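Local coordinates for yncA (Salmonella typhimurium, PDB 3DR6), which probably transfers an acetyl group from acetyl-coenzyme A to an acceptor substrate, as other enzymes of the GNAT acetyltransferase family do, at residues C[141-146]-C[158-163]; C[81-86]-C[116-121]; C[7-12]-C[56-61]. All blocks are in the same frame, centred on the assembly; numbering follows the deposited sequence. Where two conformers were deposited one is given.

Contact 1: residues C[141-146]-C[158-163]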
# COMPACT_ATOMS: atom_id res chain seq x y z
N VAL C 141 9.78 -5.93 -12.65
CA VAL C 141 8.68 -4.96 -12.68
C VAL C 141 7.35 -5.70 -12.65
O VAL C 141 7.09 -6.55 -13.50
CB VAL C 141 8.71 -4.04 -13.94
CG1 VAL C 141 7.52 -3.09 -13.92
CG2 VAL C 141 10.00 -3.23 -13.98
N THR C 142 6.55 -5.41 -11.63
CA THR C 142 5.23 -6.03 -11.50
C THR C 142 4.08 -5.04 -11.42
O THR C 142 2.92 -5.46 -11.34
CB THR C 142 5.16 -7.01 -10.32
OG1 THR C 142 5.55 -6.33 -9.11
CG2 THR C 142 6.03 -8.28 -10.56
N ALA C 143 4.38 -3.74 -11.40
CA ALA C 143 3.32 -2.69 -11.52
C ALA C 143 3.82 -1.46 -12.27
O ALA C 143 4.99 -1.05 -12.11
CB ALA C 143 2.77 -2.26 -10.14
N GLN C 144 2.94 -0.90 -13.08
CA GLN C 144 3.14 0.39 -13.73
C GLN C 144 1.83 1.18 -13.61
O GLN C 144 0.86 0.91 -14.32
CB GLN C 144 3.52 0.17 -15.20
CG GLN C 144 3.84 1.44 -15.95
CD GLN C 144 4.75 2.37 -15.18
OE1 GLN C 144 4.42 3.55 -14.94
NE2 GLN C 144 5.90 1.85 -14.74
N MSE C 145 1.81 2.14 -12.69
CA MSE C 145 0.56 2.73 -12.23
C MSE C 145 0.56 4.22 -12.46
O MSE C 145 1.17 4.96 -11.69
CB MSE C 145 0.37 2.39 -10.74
CG MSE C 145 0.35 0.86 -10.52
SE MSE C 145 0.00 0.27 -8.70
CE MSE C 145 -1.88 0.66 -8.63
N PRO C 146 -0.08 4.66 -13.56
CA PRO C 146 -0.01 6.11 -13.86
C PRO C 146 -0.81 7.03 -12.91
O PRO C 146 -1.93 6.70 -12.47
CB PRO C 146 -0.56 6.23 -15.30
CG PRO C 146 -0.97 4.86 -15.73
CD PRO C 146 -0.82 3.88 -14.56
N LEU C 158 3.90 5.44 -10.76
CA LEU C 158 4.59 4.53 -9.82
C LEU C 158 4.88 3.20 -10.50
O LEU C 158 3.99 2.58 -11.09
CB LEU C 158 3.73 4.28 -8.59
CG LEU C 158 4.30 3.31 -7.54
CD1 LEU C 158 5.57 3.87 -6.96
CD2 LEU C 158 3.29 3.10 -6.40
N THR C 159 6.12 2.75 -10.36
CA THR C 159 6.49 1.40 -10.74
C THR C 159 6.69 0.60 -9.44
O THR C 159 7.34 1.08 -8.51
CB THR C 159 7.78 1.42 -11.60
OG1 THR C 159 7.48 2.08 -12.84
CG2 THR C 159 8.30 0.02 -11.90
N PHE C 160 6.10 -0.59 -9.36
CA PHE C 160 6.53 -1.52 -8.33
C PHE C 160 7.45 -2.55 -8.96
O PHE C 160 7.17 -3.06 -10.05
CB PHE C 160 5.41 -2.28 -7.63
CG PHE C 160 4.65 -1.47 -6.61
CD1 PHE C 160 3.26 -1.43 -6.69
CD2 PHE C 160 5.31 -0.81 -5.55
CE1 PHE C 160 2.50 -0.70 -5.72
CE2 PHE C 160 4.56 -0.11 -4.58
CZ PHE C 160 3.15 -0.06 -4.68
N MSE C 161 8.54 -2.81 -8.27
CA MSE C 161 9.35 -3.99 -8.58
C MSE C 161 9.42 -4.91 -7.37
O MSE C 161 9.24 -4.47 -6.22
CB MSE C 161 10.74 -3.60 -9.04
CG MSE C 161 10.71 -2.66 -10.23
SE MSE C 161 12.53 -2.18 -10.85
CE MSE C 161 13.02 -3.87 -11.64
N GLN C 162 9.62 -6.19 -7.61
CA GLN C 162 9.65 -7.10 -6.48
C GLN C 162 10.68 -8.22 -6.64
O GLN C 162 11.08 -8.54 -7.74
CB GLN C 162 8.28 -7.70 -6.20
CG GLN C 162 7.76 -8.68 -7.28
CD GLN C 162 6.35 -9.14 -6.97
OE1 GLN C 162 5.36 -8.39 -7.21
NE2 GLN C 162 6.23 -10.35 -6.42
N LEU C 163 11.08 -8.77 -5.50
CA LEU C 163 12.04 -9.88 -5.44
C LEU C 163 11.50 -10.90 -4.47
O LEU C 163 11.28 -10.58 -3.29
CB LEU C 163 13.42 -9.39 -4.98
CG LEU C 163 14.46 -10.49 -4.67
CD1 LEU C 163 14.86 -11.23 -5.98
CD2 LEU C 163 15.70 -9.86 -4.03
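F160 packs against A143 and M145, a selenomethionine, on the neighbouring antiparallel strand, and its side chain can be followed outward. With chi1 at -77°, CG stands anti to the carbonyl carbon. F160 CB meets A143 CB at 3.6 Å, and F160 CG is still 4.1 Å from that methyl. F160 CD1 closes on A143 CB again, at 3.6 Å, which puts the methyl at the ring edge, near its plane. The next partner is M145 SE, 4.0 Å from F160 CE1; seen from the ring centroid it lies 63° off the normal, an oblique Met-aromatic contact. L158 CD2 lies over one face, toward the rim, and W74 meets the ring edge-to-face. The strands belong to the hairpin 140-151/154-164 of the GNAT sheet, and a classic beta bulge interrupts their pairing: V141 pairs with M161 but A143 with F160. F160 O consequently accepts two bonds from the same face of its carbonyl plane, from T142 N at 2.9 Å and from A143 N at 3.2 Å. At the bulge T142 OG1 donates to Q162 OE1 over 2.8 Å, the two side chains crossing at about a right angle, while Q162 NE2 bonds to P146 O of the second subunit.

Contact 2: residues C[81-86]-C[116-121]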
# COMPACT_ATOMS: atom_id res chain seq x y z
N ARG C 81 1.80 -9.81 5.60
CA ARG C 81 2.81 -9.75 6.67
C ARG C 81 4.17 -10.38 6.31
O ARG C 81 5.11 -10.28 7.10
CB ARG C 81 2.28 -10.36 7.98
CG ARG C 81 2.06 -11.89 7.90
CD ARG C 81 1.40 -12.47 9.17
NE ARG C 81 1.28 -13.93 9.13
CZ ARG C 81 0.32 -14.60 8.48
NH1 ARG C 81 -0.61 -13.93 7.80
NH2 ARG C 81 0.29 -15.93 8.53
N TYR C 82 4.26 -11.05 5.16
CA TYR C 82 5.57 -11.50 4.67
C TYR C 82 6.09 -10.69 3.49
O TYR C 82 7.12 -11.04 2.90
CB TYR C 82 5.57 -13.01 4.40
CG TYR C 82 5.11 -13.75 5.63
CD1 TYR C 82 3.89 -14.39 5.62
CD2 TYR C 82 5.88 -13.76 6.81
CE1 TYR C 82 3.43 -15.07 6.72
CE2 TYR C 82 5.42 -14.44 7.95
CZ TYR C 82 4.17 -15.09 7.87
OH TYR C 82 3.62 -15.78 8.93
N THR C 83 5.43 -9.56 3.19
CA THR C 83 5.84 -8.64 2.13
C THR C 83 6.24 -7.29 2.74
O THR C 83 5.44 -6.64 3.45
CB THR C 83 4.72 -8.45 1.09
OG1 THR C 83 4.36 -9.73 0.54
CG2 THR C 83 5.18 -7.52 -0.06
N VAL C 84 7.48 -6.91 2.49
CA VAL C 84 8.00 -5.65 3.01
C VAL C 84 8.36 -4.71 1.86
O VAL C 84 8.63 -5.17 0.73
CB VAL C 84 9.22 -5.84 3.96
CG1 VAL C 84 8.76 -6.46 5.32
CG2 VAL C 84 10.36 -6.66 3.28
N GLU C 85 8.35 -3.42 2.14
CA GLU C 85 8.76 -2.42 1.18
C GLU C 85 9.96 -1.65 1.72
O GLU C 85 9.94 -1.17 2.88
CB GLU C 85 7.60 -1.44 0.90
CG GLU C 85 8.03 -0.34 -0.03
CD GLU C 85 6.91 0.61 -0.38
OE1 GLU C 85 5.76 0.35 0.08
OE2 GLU C 85 7.20 1.59 -1.11
N HIS C 86 10.99 -1.51 0.89
CA HIS C 86 12.28 -0.94 1.34
C HIS C 86 12.31 0.56 1.14
O HIS C 86 11.55 1.09 0.35
CB HIS C 86 13.50 -1.62 0.64
CG HIS C 86 13.76 -1.15 -0.77
ND1 HIS C 86 14.17 0.13 -1.07
CD2 HIS C 86 13.74 -1.83 -1.95
CE1 HIS C 86 14.34 0.24 -2.38
NE2 HIS C 86 14.11 -0.95 -2.93
N LYS C 116 10.97 -12.78 5.67
CA LYS C 116 10.11 -12.10 4.70
C LYS C 116 10.16 -12.82 3.35
O LYS C 116 11.21 -13.33 2.95
CB LYS C 116 10.47 -10.62 4.53
CG LYS C 116 10.25 -9.74 5.81
CD LYS C 116 8.91 -10.02 6.47
CE LYS C 116 8.71 -9.14 7.72
NZ LYS C 116 7.39 -9.50 8.34
N HIS C 117 9.02 -12.88 2.67
CA HIS C 117 8.89 -13.69 1.43
C HIS C 117 9.06 -12.88 0.14
O HIS C 117 9.54 -13.42 -0.88
CB HIS C 117 7.55 -14.45 1.43
CG HIS C 117 7.37 -15.40 0.29
ND1 HIS C 117 8.19 -16.48 0.07
CD2 HIS C 117 6.43 -15.44 -0.70
CE1 HIS C 117 7.78 -17.14 -0.99
NE2 HIS C 117 6.71 -16.55 -1.47
N VAL C 118 8.69 -11.60 0.17
CA VAL C 118 8.84 -10.72 -1.01
C VAL C 118 9.31 -9.35 -0.53
O VAL C 118 8.77 -8.88 0.48
CB VAL C 118 7.47 -10.53 -1.79
CG1 VAL C 118 7.65 -9.56 -2.96
CG2 VAL C 118 6.93 -11.89 -2.28
N MSE C 119 10.27 -8.71 -1.22
CA MSE C 119 10.58 -7.26 -0.98
C MSE C 119 10.08 -6.50 -2.19
O MSE C 119 10.33 -6.88 -3.34
CB MSE C 119 12.06 -6.87 -0.67
CG MSE C 119 12.38 -5.32 0.05
SE MSE C 119 14.27 -5.35 -0.11
CE MSE C 119 14.55 -7.36 0.26
N VAL C 120 9.37 -5.43 -1.91
CA VAL C 120 8.83 -4.57 -2.93
C VAL C 120 9.60 -3.25 -2.94
O VAL C 120 9.90 -2.70 -1.87
CB VAL C 120 7.35 -4.28 -2.62
CG1 VAL C 120 6.76 -3.25 -3.63
CG2 VAL C 120 6.54 -5.56 -2.68
N ALA C 121 9.87 -2.73 -4.14
CA ALA C 121 10.39 -1.40 -4.31
C ALA C 121 9.32 -0.55 -5.01
O ALA C 121 8.72 -0.99 -5.98
CB ALA C 121 11.68 -1.45 -5.15
O HOH W 1 5.82 -7.61 6.41
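V84 and K116 lose the most surface here, 85 and 84 Å², in large part because the aliphatic part of the lysine runs across the valine at about a right angle. V84 CG1 touches three successive methylenes: K116 CG at 3.6 Å, K116 CD at 3.7 Å and K116 CE at 3.6 Å. The bend at chi2 (-46°) places CD; the chain is extended beyond it, and K116 NZ donates to R81 O, 2.7 Å away and nearly along the C=O axis. The ammonium has further partners: water 1 accepts from K116 NZ and also lies close to T83 O, and Y54 OH bonds to NZ from outside the two segments. The backbones beside this grip are parallel, strands 83-86 and 118-121 running at 35° to one another as the two strands of a beta-alpha-beta unit whose helix is 99-113. In GNAT enzymes the corresponding pair parts further along to admit acetyl-coenzyme A, and the same is probable here. Before the ladder proper, Y82 O accepts twice, from H117 N at 2.7 Å and from V118 N at 3.2 Å. V84 then bonds to either neighbour of M119, through V118 O and V120 N. H86, third in buried surface with 69 Å², lies at the other end. H86 CB rests 3.9 Å from SE of the selenomethionine M119, and H86 NE2 approaches A121 CB to 3.3 Å. The polar partner of that nitrogen is H134 NE2, and the two imidazole planes lie about 10° apart.

Contact 3: residues C[7-12]-C[56-61]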
# COMPACT_ATOMS: atom_id res chain seq x y z
N ARG C 7 26.55 -0.78 8.52
CA ARG C 7 26.32 -1.33 9.84
C ARG C 7 24.89 -1.04 10.24
O ARG C 7 24.21 -0.25 9.57
CB ARG C 7 27.28 -0.70 10.86
CG ARG C 7 27.18 0.81 10.94
CD ARG C 7 27.93 1.30 12.14
NE ARG C 7 28.06 2.75 12.16
CZ ARG C 7 27.11 3.59 12.58
NH1 ARG C 7 25.94 3.13 12.99
NH2 ARG C 7 27.33 4.90 12.55
N PHE C 8 24.42 -1.68 11.30
CA PHE C 8 23.16 -1.28 11.92
C PHE C 8 23.25 0.12 12.49
O PHE C 8 24.28 0.50 13.06
CB PHE C 8 22.75 -2.27 13.01
CG PHE C 8 22.31 -3.60 12.48
CD1 PHE C 8 21.08 -3.71 11.83
CD2 PHE C 8 23.12 -4.72 12.60
CE1 PHE C 8 20.66 -4.93 11.32
CE2 PHE C 8 22.70 -5.94 12.08
CZ PHE C 8 21.48 -6.04 11.44
N ALA C 9 22.17 0.89 12.31
CA ALA C 9 22.11 2.24 12.85
C ALA C 9 21.94 2.23 14.37
O ALA C 9 21.44 1.23 14.94
CB ALA C 9 20.96 3.04 12.18
N ASP C 10 22.41 3.31 15.01
CA ASP C 10 22.22 3.60 16.44
C ASP C 10 21.34 4.82 16.58
O ASP C 10 21.16 5.58 15.61
CB ASP C 10 23.55 4.01 17.10
CG ASP C 10 24.61 2.96 17.02
OD1 ASP C 10 24.29 1.78 16.73
OD2 ASP C 10 25.79 3.33 17.26
N LYS C 11 20.84 5.06 17.80
CA LYS C 11 20.21 6.34 18.14
C LYS C 11 21.04 7.55 17.72
O LYS C 11 20.48 8.56 17.27
CB LYS C 11 19.95 6.43 19.65
CG LYS C 11 18.67 5.79 20.15
CD LYS C 11 18.47 6.13 21.63
CE LYS C 11 18.23 7.64 21.82
NZ LYS C 11 18.54 8.14 23.19
N ALA C 12 22.36 7.45 17.85
CA ALA C 12 23.25 8.57 17.51
C ALA C 12 23.32 8.91 16.01
O ALA C 12 23.81 9.98 15.63
CB ALA C 12 24.65 8.32 18.07
N VAL C 56 17.42 -1.02 10.55
CA VAL C 56 17.80 0.29 10.05
C VAL C 56 19.31 0.21 9.85
O VAL C 56 20.05 -0.03 10.82
CB VAL C 56 17.37 1.46 11.00
CG1 VAL C 56 17.76 2.81 10.39
CG2 VAL C 56 15.85 1.43 11.28
N LEU C 57 19.75 0.34 8.60
CA LEU C 57 21.18 0.26 8.26
C LEU C 57 21.71 1.64 7.90
O LEU C 57 20.96 2.48 7.38
CB LEU C 57 21.40 -0.65 7.05
CG LEU C 57 20.86 -2.09 7.15
CD1 LEU C 57 20.91 -2.76 5.78
CD2 LEU C 57 21.62 -2.90 8.20
N VAL C 58 22.99 1.88 8.17
CA VAL C 58 23.64 3.06 7.61
C VAL C 58 24.88 2.66 6.85
O VAL C 58 25.56 1.69 7.23
CB VAL C 58 24.02 4.13 8.69
CG1 VAL C 58 22.76 4.75 9.30
CG2 VAL C 58 24.91 3.52 9.76
N SER C 59 25.19 3.40 5.77
CA SER C 59 26.53 3.39 5.19
C SER C 59 27.39 4.49 5.84
O SER C 59 26.90 5.57 6.18
CB SER C 59 26.51 3.53 3.66
OG SER C 59 25.67 4.58 3.21
N GLU C 60 28.67 4.19 6.01
CA GLU C 60 29.57 5.10 6.70
C GLU C 60 30.89 5.14 5.93
O GLU C 60 31.33 4.12 5.37
CB GLU C 60 29.77 4.61 8.13
CG GLU C 60 30.38 5.58 9.13
CD GLU C 60 30.56 4.92 10.50
OE1 GLU C 60 30.07 3.79 10.70
OE2 GLU C 60 31.20 5.52 11.38
N GLU C 61 31.51 6.31 5.89
CA GLU C 61 32.82 6.53 5.27
C GLU C 61 33.51 7.61 6.09
O GLU C 61 32.97 8.71 6.28
CB GLU C 61 32.63 7.00 3.82
CG GLU C 61 33.92 7.20 3.00
CD GLU C 61 33.64 7.91 1.68
OE1 GLU C 61 32.80 7.40 0.89
OE2 GLU C 61 34.21 9.00 1.43
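R7 bridges to E60, the two side chains crossing obliquely, while its backbone pairs with V58, in an antiparallel ladder between strand 5-8, outermost in the sheet of this chain, and strand 56-61; helices 14-27 and 39-52 separate the two in sequence, as is usual at the start of a GNAT domain. The conformation of R7 decides much of the contact. Its CG stands between the backbone N and the carbonyl carbon (chi1 58°), and the chain then runs extended to NE. R7 NE donates to E60 OE1 over 2.7 Å, forming a salt bridge. The oxygen sits at the guanidinium edge, in plane, yet it is met from above its own carboxylate, the two planes being 89° apart, so this is a single-point bridge and not a flat two-pronged one. V58 CG2 covers one guanidinium face toward its rim, 3.4 Å from R7 NH1. R7 NH1 also bonds to F8 O at 3.1 Å and forms a salt bridge with D13, so edge bonds and a methyl over one face together limit how the group can turn. F8 lies side by side with L57: L57 CD2 is 3.8 Å from both F8 CD1 and F8 CE1, while R106 of helix 99-113 makes a cation-pi contact with the ring. A9, pointing toward strand 56-61, sets its methyl against two valines, A9 CB being 3.7 Å from V56 CG1 and 3.8 Å from V58 CG1. Beside it A9 N donates to V56 O in a bond 2.7 Å long and almost straight at 176°.

Overall arrangement
All three contacts lie in one mixed sheet. Contacts 1 and 2 are mostly buried and adjoin, since strands 154-164 and 118-124 are neighbours: M161 O is 2.8 Å from A121 N, and F160 packs on V120. Both also touch the second subunit. Contact 3 is only partly buried, lies across the chain's centre from contact 1, about 28 Å away between centres, and meets no other protein chain of the assembly. The chemistry differs too. Contact 1, at a sheet margin that meets the second subunit, is an antiparallel hairpin with a bulge and aromatic packing, and contact 2 a parallel pair within a beta-alpha-beta unit, with a lysine ammonium bonded to a backbone carbonyl. Contact 3, at the opposite margin, adds a salt bridge to a short ladder.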